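PDB 7C5W: iota-carbonic anhydrase from Nostoc sp. PCC 7120 = FACHB-418, which catalyses the hydration of carbon dioxide to bicarbonate without a metal cofactor, working as a homotetramer built as a dimer of dimers. Local coordinates for the interface of chains A and B. Coordinates in Å, arbitrary orientation; residue numbers count along the deposited sequence, not the author numbering. Chains: chain A/B, iota-carbonic anhydrase.

Contact 1: the interface of chains A and B. Residues chain A 152-153, 171, 173; chain B 77, 171, 173.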
# COMPACT_ATOMS: atom_id res chain seq x y z
N ASP A 152 -3.85 13.90 23.56
CA ASP A 152 -4.48 13.05 22.52
C ASP A 152 -3.55 13.04 21.30
O ASP A 152 -3.38 14.14 20.73
CB ASP A 152 -5.86 13.59 22.14
CG ASP A 152 -6.78 13.84 23.33
OD1 ASP A 152 -6.70 13.06 24.31
OD2 ASP A 152 -7.59 14.79 23.24
N LYS A 153 -2.98 11.88 20.93
CA LYS A 153 -1.92 11.80 19.90
C LYS A 153 -2.26 10.82 18.78
O LYS A 153 -2.55 9.63 19.08
CB LYS A 153 -0.58 11.37 20.50
CG LYS A 153 0.62 11.71 19.62
CD LYS A 153 1.94 11.43 20.27
CE LYS A 153 2.21 12.29 21.48
NZ LYS A 153 2.58 13.68 21.10
N HIS A 171 0.03 14.38 14.98
CA HIS A 171 -0.97 15.36 15.47
C HIS A 171 -1.15 15.13 16.97
O HIS A 171 -1.61 14.03 17.34
CB HIS A 171 -2.27 15.22 14.66
CG HIS A 171 -3.28 16.29 14.89
ND1 HIS A 171 -4.09 16.76 13.88
CD2 HIS A 171 -3.65 16.96 16.01
CE1 HIS A 171 -4.92 17.66 14.36
NE2 HIS A 171 -4.66 17.81 15.67
N SER A 173 -2.69 17.04 20.62
CA SER A 173 -3.64 18.05 21.14
C SER A 173 -3.92 17.83 22.63
O SER A 173 -4.06 16.65 23.08
CB SER A 173 -4.92 18.05 20.34
OG SER A 173 -5.58 16.79 20.41
N LYS B 77 -10.72 11.26 16.82
CA LYS B 77 -10.69 12.16 18.00
C LYS B 77 -11.38 13.46 17.60
O LYS B 77 -10.78 14.32 16.98
CB LYS B 77 -9.26 12.36 18.50
CG LYS B 77 -9.17 13.14 19.81
CD LYS B 77 -9.09 14.62 19.58
CE LYS B 77 -9.82 15.42 20.62
NZ LYS B 77 -9.77 16.86 20.31
N HIS B 171 -8.45 13.32 13.33
CA HIS B 171 -7.98 14.06 14.53
C HIS B 171 -8.27 15.54 14.32
O HIS B 171 -7.68 16.13 13.39
CB HIS B 171 -6.49 13.81 14.80
CG HIS B 171 -6.02 14.21 16.16
ND1 HIS B 171 -5.05 13.49 16.85
CD2 HIS B 171 -6.37 15.24 16.97
CE1 HIS B 171 -4.83 14.06 18.02
NE2 HIS B 171 -5.63 15.14 18.12
N SER B 173 -8.54 19.23 16.52
CA SER B 173 -8.20 19.96 17.77
C SER B 173 -8.41 21.46 17.56
O SER B 173 -8.23 21.96 16.41
CB SER B 173 -6.79 19.62 18.21
OG SER B 173 -5.87 19.81 17.15
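A:His171 and B:His171 stack face to face across the two-fold interface, each also bonded at NE2 by a serine of the other subunit. The stack comes first: the imidazoles are nearly parallel, 15° apart, with centroids separated by 3.8 Å. CD2 of A:His171 sits over the centre of the B ring, while CD2 of B:His171 lies over the A ring displaced toward its rim, so the overlap is slightly uneven. Both side chains point CG away from the backbone N (chi1 -170° in A and much the same in B), which swings each ring out of its strand and across the boundary.

Reciprocal hydrogen bonds frame the stack. NE2 of A:His171 meets the hydroxyl OG of B:Ser173 at 2.8 Å, a nearly straight bond with 168° at the hydrogen. Its twin joins NE2 of B:His171 to OG of A:Ser173, also at 2.8 Å, with the hydroxyl in the plane of the ring at its edge. Which partner donates is not settled in either pair. A:Ser173 OG also makes a weak bond to the carbonyl O of A:Asp152, which itself lies in the plane of the B:His171 ring, beside CE1.

The CB atoms of A:Ser173 and B:Ser173 pack closely. At the periphery, the side chains of A:Asp152 and B:Lys77 cross at about a right angle. Carboxylate OD2 of A:Asp152 rests against CE of B:Lys77 at 3.5 Å; the side-chain amine NZ stays 4.2 Å from that OD2, so any attraction between the opposite charges is likely to be modest.

By stacking the rings while bonding their NE2 edges, the site fixes the rotation of both imidazoles and joins strand 169-173 of one chain to its copy, as part of the subunit contacts of the tetramer.

Contact 2: the interface of chains A and B. Residues chain A 79-81, 174; chain B 176.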
# COMPACT_ATOMS: atom_id res chain seq x y z
N THR A 79 1.70 19.62 20.08
CA THR A 79 0.76 19.94 21.19
C THR A 79 0.69 21.46 21.40
O THR A 79 -0.43 22.01 21.29
CB THR A 79 1.15 19.25 22.50
OG1 THR A 79 1.55 17.90 22.24
CG2 THR A 79 0.02 19.25 23.51
N LEU A 80 1.84 22.10 21.68
CA LEU A 80 1.91 23.49 22.21
C LEU A 80 2.45 24.47 21.16
O LEU A 80 3.11 25.43 21.57
CB LEU A 80 2.81 23.51 23.46
CG LEU A 80 2.32 22.68 24.65
CD1 LEU A 80 3.13 22.98 25.89
CD2 LEU A 80 0.85 22.94 24.90
N ALA A 81 2.16 24.24 19.88
CA ALA A 81 2.57 25.11 18.74
C ALA A 81 1.55 26.24 18.56
O ALA A 81 0.36 25.92 18.50
CB ALA A 81 2.70 24.27 17.49
N LEU A 174 -4.01 18.94 23.38
CA LEU A 174 -4.47 18.92 24.79
C LEU A 174 -5.93 18.48 24.79
O LEU A 174 -6.70 18.89 23.93
CB LEU A 174 -4.30 20.31 25.40
CG LEU A 174 -2.85 20.77 25.59
CD1 LEU A 174 -2.81 22.21 26.08
CD2 LEU A 174 -2.10 19.85 26.54
N TYR B 176 -4.11 25.76 19.83
CA TYR B 176 -3.55 26.02 21.18
C TYR B 176 -3.51 27.53 21.44
O TYR B 176 -2.99 28.29 20.58
CB TYR B 176 -2.17 25.36 21.32
CG TYR B 176 -1.48 25.71 22.61
CD1 TYR B 176 -2.07 25.40 23.83
CD2 TYR B 176 -0.27 26.38 22.63
CE1 TYR B 176 -1.47 25.72 25.03
CE2 TYR B 176 0.35 26.71 23.82
CZ TYR B 176 -0.25 26.38 25.02
OH TYR B 176 0.35 26.70 26.20
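The backbone carbonyl O of A:Thr79 packs on B:Tyr176: CB of the tyrosine lies 3.8 Å away and ring atom CG slightly farther. The carbonyl O of A:Ala81 reaches the same CB from near the ring plane, behind the root of the side chain. Between these two carbonyls the A:Leu80 backbone passes along the CD2 edge of the ring, on one face, its CA and C standing 3.6 Å from CD2 of B:Tyr176.

Apolar contact carries the rest. Methyl CD2 of A:Leu80 sits over the same face of the phenol ring, 3.7 Å from the centroid in a CH-pi contact, shifted toward the rim at CZ and CE1. With CG beside the backbone N (chi1 -63°), the leucine side chain runs on across that face, from the backbone toward CZ and CE1. A:Leu174 approaches from that side too, but beyond the rim, where its methyl CD1 touches CE1 of B:Tyr176 at 3.9 Å. One face of the ring is thus bedded on backbone along one edge, a methyl near the phenol end and a second methyl beside the opposite edge.

B:Tyr176 extends into this bed with CG opposite its backbone N (chi1 174°) and hides 81 Å² of its surface, against 34 Å² for A:Leu80. Replaced by a serine, it would probably leave the methyls of A:Leu80 and A:Leu174 without their aromatic partner and open a gap beside the 79-81 backbone.

A:Thr79 belongs to the hydrogencarbonate-binding site, so the tyrosine packs against the main chain of a loop that helps form it and may steady that loop from across the interface. In the fold, residues 79-81 follow strand 75-77, A:Leu174 comes just after strand 169-173, and B:Tyr176 lies in the C-terminal tail of the partner chain.

Contact 1 and contact 2 are neighbouring patches of one two-fold interface, the centres of their C-alpha atoms about 10 Å apart. Strand 169-173 and its C-terminal continuation connect them: A:Ser173 of contact 1 is followed directly by A:Leu174 of contact 2, and in the partner the tail runs on from B:Ser173 to B:Tyr176. Strand 75-77 leads from B:Lys77 to the 79-81 loop of its own chain, which takes part in the twin of contact 2. The polar stacked pairing and the apolar one beside it together tie each C-terminal tail to the partner subunit, close to its hydrogencarbonate-binding loop.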